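Local structure of putative carbohydrate-active enzyme (Uncultured organism, 5WH8) at residues C45-E48 against A49-T52; T184-W187 against S188-V191; K222-V225 against A226-G230. The protein probably hydrolyses O-glycosidic bonds, as family 5 cellulases do, this chain being the TIM-barrel domain of a longer protein. All blocks are in the same frame, centred on the assembly; numbering follows the deposited sequence.

Contact 1 of 3, residues C45-E48 against A49-T52; sequences CYTE and ASLT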
loop_
_atom_site.group_PDB
_atom_site.type_symbol
_atom_site.label_atom_id
_atom_site.label_comp_id
_atom_site.label_asym_id
_atom_site.label_seq_id
_atom_site.Cartn_x
_atom_site.Cartn_y
_atom_site.Cartn_z
ATOM N N CYS A 45 -12.731 -7.949 -9.744
ATOM C CA CYS A 45 -12.553 -6.543 -9.445
ATOM C C CYS A 45 -11.211 -5.950 -9.911
ATOM O O CYS A 45 -11.041 -4.737 -9.833
ATOM C CB CYS A 45 -12.690 -6.282 -7.931
ATOM S SG CYS A 45 -14.383 -6.457 -7.262
ATOM N N TYR A 46 -10.258 -6.772 -10.367
ATOM C CA TYR A 46 -8.884 -6.297 -10.628
ATOM C C TYR A 46 -8.520 -6.628 -12.072
ATOM O O TYR A 46 -7.942 -7.682 -12.373
ATOM C CB TYR A 46 -7.896 -6.902 -9.609
ATOM C CG TYR A 46 -8.447 -6.750 -8.205
ATOM C CD1 TYR A 46 -8.845 -5.497 -7.730
ATOM C CD2 TYR A 46 -8.686 -7.862 -7.398
ATOM C CE1 TYR A 46 -9.424 -5.360 -6.471
ATOM C CE2 TYR A 46 -9.257 -7.727 -6.136
ATOM C CZ TYR A 46 -9.635 -6.479 -5.688
ATOM O OH TYR A 46 -10.238 -6.372 -4.457
ATOM N N THR A 47 -8.887 -5.707 -12.953
ATOM C CA THR A 47 -8.717 -5.876 -14.399
ATOM C C THR A 47 -8.234 -4.590 -15.057
ATOM O O THR A 47 -8.188 -3.518 -14.425
ATOM C CB THR A 47 -10.040 -6.272 -15.082
ATOM O OG1 THR A 47 -10.965 -5.188 -14.968
ATOM C CG2 THR A 47 -10.641 -7.498 -14.460
ATOM N N GLU A 48 -7.898 -4.670 -16.341
ATOM C CA GLU A 48 -7.521 -3.455 -17.026
ATOM C C GLU A 48 -8.673 -2.463 -16.979
ATOM O O GLU A 48 -8.463 -1.271 -16.735
ATOM C CB GLU A 48 -7.098 -3.738 -18.470
ATOM C CG GLU A 48 -6.562 -2.468 -19.125
ATOM C CD GLU A 48 -5.846 -2.692 -20.447
ATOM O OE1 GLU A 48 -5.585 -3.860 -20.810
ATOM O OE2 GLU A 48 -5.541 -1.678 -21.115
ATOM N N ALA A 49 -9.896 -2.936 -17.185
ATOM C CA ALA A 49 -11.043 -2.040 -17.161
ATOM C C ALA A 49 -11.268 -1.383 -15.802
ATOM O O ALA A 49 -11.574 -0.196 -15.731
ATOM C CB ALA A 49 -12.299 -2.782 -17.591
ATOM N N SER A 50 -11.155 -2.141 -14.715
ATOM C CA SER A 50 -11.472 -1.580 -13.410
ATOM C C SER A 50 -10.392 -0.600 -12.995
ATOM O O SER A 50 -10.691 0.477 -12.473
ATOM C CB SER A 50 -11.653 -2.681 -12.354
ATOM O OG SER A 50 -10.436 -3.323 -12.007
ATOM N N LEU A 51 -9.128 -0.947 -13.222
ATOM C CA LEU A 51 -8.069 -0.008 -12.877
ATOM C C LEU A 51 -8.089 1.239 -13.776
ATOM O O LEU A 51 -7.785 2.331 -13.322
ATOM C CB LEU A 51 -6.708 -0.692 -12.950
ATOM C CG LEU A 51 -6.231 -1.423 -11.686
ATOM C CD1 LEU A 51 -5.894 -0.432 -10.621
ATOM C CD2 LEU A 51 -7.240 -2.416 -11.179
ATOM N N THR A 52 -8.505 1.101 -15.034
ATOM C CA THR A 52 -8.674 2.270 -15.894
ATOM C C THR A 52 -9.728 3.225 -15.299
ATOM O O THR A 52 -9.518 4.436 -15.270
ATOM C CB THR A 52 -9.052 1.858 -17.358
ATOM O OG1 THR A 52 -7.957 1.189 -17.970
ATOM C CG2 THR A 52 -9.358 3.075 -18.202
HETATM O O HOH W 1 -6.626 1.342 -20.525
#

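Contact 2 of 3, residues T184-W187 against S188-V191; sequences TPTW and SQDV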
loop_
_atom_site.group_PDB
_atom_site.type_symbol
_atom_site.label_atom_id
_atom_site.label_comp_id
_atom_site.label_asym_id
_atom_site.label_seq_id
_atom_site.Cartn_x
_atom_site.Cartn_y
_atom_site.Cartn_z
ATOM N N THR A 184 5.129 -2.686 11.013
ATOM C CA THR A 184 5.526 -2.485 12.407
ATOM C C THR A 184 4.605 -3.294 13.326
ATOM O O THR A 184 3.562 -3.798 12.882
ATOM C CB THR A 184 5.528 -0.979 12.768
ATOM O OG1 THR A 184 4.262 -0.380 12.466
ATOM C CG2 THR A 184 6.650 -0.247 11.983
ATOM N N PRO A 185 5.027 -3.514 14.585
ATOM C CA PRO A 185 4.217 -4.367 15.474
ATOM C C PRO A 185 2.817 -3.826 15.799
ATOM O O PRO A 185 2.489 -2.658 15.561
ATOM C CB PRO A 185 5.073 -4.449 16.753
ATOM C CG PRO A 185 6.469 -4.177 16.298
ATOM C CD PRO A 185 6.330 -3.156 15.185
ATOM N N THR A 186 2.000 -4.724 16.347
ATOM C CA THR A 186 0.613 -4.457 16.728
ATOM C C THR A 186 -0.198 -3.927 15.515
ATOM O O THR A 186 -0.821 -2.862 15.530
ATOM C CB THR A 186 0.540 -3.502 17.940
ATOM O OG1 THR A 186 1.439 -3.953 18.971
ATOM C CG2 THR A 186 -0.870 -3.476 18.503
ATOM N N TRP A 187 -0.182 -4.731 14.453
ATOM C CA TRP A 187 -0.914 -4.448 13.219
ATOM C C TRP A 187 -0.492 -3.108 12.623
ATOM O O TRP A 187 -1.326 -2.288 12.204
ATOM C CB TRP A 187 -2.436 -4.480 13.438
ATOM C CG TRP A 187 -2.981 -5.835 13.867
ATOM C CD1 TRP A 187 -3.304 -6.895 13.052
ATOM C CD2 TRP A 187 -3.234 -6.274 15.203
ATOM N NE1 TRP A 187 -3.760 -7.953 13.807
ATOM C CE2 TRP A 187 -3.736 -7.595 15.126
ATOM C CE3 TRP A 187 -3.123 -5.668 16.456
ATOM C CZ2 TRP A 187 -4.090 -8.324 16.251
ATOM C CZ3 TRP A 187 -3.482 -6.405 17.577
ATOM C CH2 TRP A 187 -3.973 -7.714 17.458
ATOM N N SER A 188 0.830 -2.938 12.550
ATOM C CA SER A 188 1.475 -1.720 12.025
ATOM C C SER A 188 0.966 -0.463 12.738
ATOM O O SER A 188 0.632 0.564 12.109
ATOM C CB SER A 188 1.325 -1.626 10.495
ATOM O OG SER A 188 2.187 -2.573 9.901
ATOM N N GLN A 189 0.994 -0.533 14.074
ATOM C CA GLN A 189 0.774 0.635 14.930
ATOM C C GLN A 189 2.058 1.151 15.565
ATOM O O GLN A 189 2.190 2.356 15.775
ATOM C CB GLN A 189 -0.243 0.317 16.032
ATOM C CG GLN A 189 -1.656 0.079 15.476
ATOM C CD GLN A 189 -2.625 -0.493 16.496
ATOM O OE1 GLN A 189 -2.439 -0.342 17.706
ATOM N NE2 GLN A 189 -3.632 -1.194 16.013
ATOM N N ASP A 190 2.989 0.254 15.876
ATOM C CA ASP A 190 4.107 0.596 16.783
ATOM C C ASP A 190 5.314 1.217 16.038
ATOM O O ASP A 190 6.473 0.800 16.185
ATOM C CB ASP A 190 4.530 -0.643 17.588
ATOM C CG ASP A 190 3.459 -1.102 18.587
ATOM O OD1 ASP A 190 2.506 -0.345 18.895
ATOM O OD2 ASP A 190 3.546 -2.257 19.053
ATOM N N VAL A 191 5.029 2.243 15.256
ATOM C CA VAL A 191 6.064 2.974 14.557
ATOM C C VAL A 191 6.994 3.668 15.558
ATOM O O VAL A 191 8.173 3.845 15.259
ATOM C CB VAL A 191 5.439 3.999 13.549
ATOM C CG1 VAL A 191 4.779 3.243 12.398
ATOM C CG2 VAL A 191 4.420 4.919 14.219
HETATM O O HOH W 2 -3.642 -0.879 12.948
#

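Contact 3 of 3, residues K222-V225 against A226-G230; sequences KAQV and AINKG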
loop_
_atom_site.group_PDB
_atom_site.type_symbol
_atom_site.label_atom_id
_atom_site.label_comp_id
_atom_site.label_asym_id
_atom_site.label_seq_id
_atom_site.Cartn_x
_atom_site.Cartn_y
_atom_site.Cartn_z
ATOM N N LYS A 222 1.594 8.354 18.810
ATOM C CA LYS A 222 2.627 7.355 18.519
ATOM C C LYS A 222 3.325 7.645 17.188
ATOM O O LYS A 222 4.553 7.582 17.073
ATOM C CB LYS A 222 2.018 5.941 18.477
ATOM C CG LYS A 222 1.733 5.383 19.871
ATOM C CD LYS A 222 0.701 4.245 19.895
ATOM C CE LYS A 222 1.137 2.983 19.124
ATOM N NZ LYS A 222 2.359 2.332 19.669
ATOM N N ALA A 223 2.531 7.975 16.176
ATOM C CA ALA A 223 3.099 8.290 14.871
ATOM C C ALA A 223 3.973 9.536 14.958
ATOM O O ALA A 223 5.049 9.603 14.331
ATOM C CB ALA A 223 2.004 8.475 13.833
ATOM N N GLN A 224 3.538 10.531 15.743
ATOM C CA GLN A 224 4.329 11.763 15.866
ATOM C C GLN A 224 5.674 11.498 16.543
ATOM O O GLN A 224 6.673 12.153 16.196
ATOM C CB GLN A 224 3.564 12.855 16.634
ATOM C CG GLN A 224 4.218 14.235 16.540
ATOM C CD GLN A 224 4.180 14.753 15.135
ATOM O OE1 GLN A 224 3.110 14.781 14.527
ATOM N NE2 GLN A 224 5.339 15.131 14.590
ATOM N N VAL A 225 5.717 10.581 17.519
ATOM C CA VAL A 225 7.004 10.169 18.105
ATOM C C VAL A 225 7.940 9.648 17.003
ATOM O O VAL A 225 9.100 10.040 16.926
ATOM C CB VAL A 225 6.843 9.089 19.225
ATOM C CG1 VAL A 225 8.224 8.556 19.672
ATOM C CG2 VAL A 225 6.057 9.651 20.411
ATOM N N ALA A 226 7.431 8.777 16.130
ATOM C CA ALA A 226 8.250 8.248 15.041
ATOM C C ALA A 226 8.735 9.320 14.077
ATOM O O ALA A 226 9.893 9.309 13.655
ATOM C CB ALA A 226 7.473 7.172 14.263
ATOM N N ILE A 227 7.853 10.230 13.694
ATOM C CA ILE A 227 8.218 11.337 12.833
ATOM C C ILE A 227 9.297 12.219 13.483
ATOM O O ILE A 227 10.280 12.589 12.839
ATOM C CB ILE A 227 6.993 12.194 12.476
ATOM C CG1 ILE A 227 5.990 11.367 11.654
ATOM C CG2 ILE A 227 7.436 13.482 11.705
ATOM C CD1 ILE A 227 4.633 12.046 11.489
ATOM N N ASN A 228 9.121 12.524 14.763
ATOM C CA ASN A 228 10.085 13.367 15.460
ATOM C C ASN A 228 11.446 12.703 15.589
ATOM O O ASN A 228 12.486 13.397 15.630
ATOM C CB ASN A 228 9.533 13.755 16.836
ATOM C CG ASN A 228 8.384 14.754 16.745
ATOM O OD1 ASN A 228 8.199 15.450 15.727
ATOM N ND2 ASN A 228 7.620 14.854 17.804
ATOM N N LYS A 229 11.464 11.374 15.614
ATOM C CA LYS A 229 12.704 10.603 15.639
ATOM C C LYS A 229 13.271 10.271 14.236
ATOM O O LYS A 229 14.244 9.521 14.118
ATOM C CB LYS A 229 12.486 9.318 16.432
ATOM C CG LYS A 229 12.250 9.614 17.925
ATOM C CD LYS A 229 12.195 8.361 18.764
ATOM C CE LYS A 229 13.559 7.680 18.868
ATOM N NZ LYS A 229 14.587 8.534 19.528
ATOM N N GLY A 230 12.643 10.815 13.196
ATOM C CA GLY A 230 13.197 10.793 11.852
ATOM C C GLY A 230 12.688 9.748 10.884
ATOM O O GLY A 230 13.304 9.595 9.823
#

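Contact 1 of 3, residues C45-E48 against A49-T52
Thr47 and Ser50 exchange hydrogen bonds and so form a capping box at the start of helix 48-56. Thr47, the N-cap residue, accepts from the backbone of Ser50, with 3.1 Å between Thr47 OG1 and Ser50 N. The return bond is straighter: Thr47 N donates to Ser50 OG at 3.0 Å, with an angle of 170° at the hydrogen. A chi1 of 71° sets Ser50 OG between its own backbone N and carbonyl carbon, which turns the hydroxyl back over the start of the helix. From there it also donates to Cys45 O, meeting that carbonyl from above its plane, with Ser50 OG and Cys45 O 2.7 Å apart. One hydroxyl thus acts as acceptor and donor at once.

A second group of bonds converges on the carbonyl of Glu48. Thr52 N supplies the ordinary helical bond to Glu48 O at 2.9 Å, while Thr52 OG1 reaches Glu48 O at 2.8 Å from the opposite face of the carbonyl plane. The side chains of Glu48 and Thr52 run alongside each other, and a water donates to both Thr52 OG1 and, at a longer distance, Glu48 OE2.

Apolar contact is slight. The CD2 branch of Leu51 comes near the same Thr47 O that its backbone uses, with Leu51 N 3.0 Å from Thr47 O. Beyond the segments Leu51 packs on Phe63 and Leu100, and Tyr46 OH bonds to His37 N and Phe273 O at the barrel.

The chemistry implies a helix start at which the amides of Ser50, Leu51 and Thr52 all find acceptors close by in the chain, with buried Ser50 OG also tying the preceding turn to the cap, and a more solvent-facing flank where Glu48 and Thr52 share water.

Contact 2 of 3, residues T184-W187 against S188-V191
Ser188 and Thr184 meet through both backbone and side chain. Thr184 N points almost straight at the serine hydroxyl, with 3.1 Å between Thr184 N and Ser188 OG and an angle of 170° at the hydrogen. Ser188 chi1 of -73° keeps OG beside its own backbone N and within range of the threonine amide; the same hydroxyl bonds to Asn148 O. In the other direction Ser188 N gives a weak, bent bond to Thr184 O, whose oxygen also receives a CA-H contact from Ser188 CA at 3.1 Å. The hydroxyl of Thr184 lies over the Ser188 backbone and is bonded to Thr207 O, while its methyl CG2 touches Val191 CG1 at 4.0 Å.

Asp190 closes the other end of the turn. Its carboxylate takes a short bond from the Thr186 hydroxyl, Thr186 OG1 to Asp190 OD2 being 2.7 Å, and the donor approaches from above the carboxylate plane. Pro185 CB rests 3.5 Å from the same Asp190 OD2, whereas OD1 is engaged in a salt bridge with Lys222. Pro185 O is gripped by two amides arriving on opposite faces of its plane, Gln189 N and Asp190 N.

Thr186, Trp187 and Ser188 all have positive phi and psi near 50°, so residues 186-188 make a left-handed helical turn, after which Asp190 centres an inverse gamma turn. This turn follows barrel strand 180-182 and packs beside Asn148, Glu149 and Pro150, an Asn-Glu-Pro sequence as in the family 5 signature, at the C-terminal ends of the barrel strands, where TIM-barrel enzymes carry their active sites.

Contact 3 of 3, residues K222-V225 against A226-G230
Residues 222-228 form the last two turns of helix 217-228, and regular i to i+4 bonds run from one segment to the next. Ile227 N lies 2.9 Å from Ala223 O, and Asn228 N is equally near Gln224 O; the first bond of the series, Ala226 N to Lys222 O, is longer at 3.3 Å. The last of them joins Lys229 N to Val225 O at 3.0 Å. A Schellman motif then ends the helix: Gly230, with phi of 99°, is its C-prime residue, and Gly230 N turns back to Ile227 O at 3.0 Å while Leu231 N bonds to Ala226 O.

Among the side chains, Gln224 and Asn228 make the polar link one turn apart. Gln224 bends at chi2, 66°, bringing its amide toward the later turn, where Gln224 NE2 donates to Asn228 OD1 at 3.1 Å. The acceptor lies in the plane of the glutamine amide, yet the donor stands above the asparagine carbonyl plane, the two amides being turned 46° against each other. The far end of the glutamine, OE1, accepts from Arg264 NE. Beside them Ile227 lays CG1 on Ala223 O, and both residues pack on Leu233 of the next barrel strand. On another flank Val225 and Lys229 run side by side in loose contact between CG1 and CD. Lys222 turns its CB away from the later turn, and its NZ is held by two carboxylates, those of Asp190 and Asp192.

Glutamine thus spends both ends of its amide, bridging Asn228 to Arg264, while the Schellman turn gives the carbonyls of Ala226 and Ile227 donors from residues just past the helix.

The three contacts come in series along one eight-stranded TIM barrel. Contact 1 caps helix 48-56 between the first and second strands; contact 2 forms the turn after the fifth strand, 180-182; contact 3 ends helix 217-228, which connects strands 204-211 and 233-239. Contact 1 lies across the chain's centre from the others, its centre about 31 Å from that of contact 2 and about 36 Å from that of contact 3. The centres of contacts 2 and 3 are about 13 Å apart and their atoms touch: besides the Asp190–Lys222 salt bridge, Val191 packs against Ala223 and Ala226. The turn after the fifth strand is therefore fastened to the neighbouring outer helix, whereas contact 1 is a local cap that touches neither of the others.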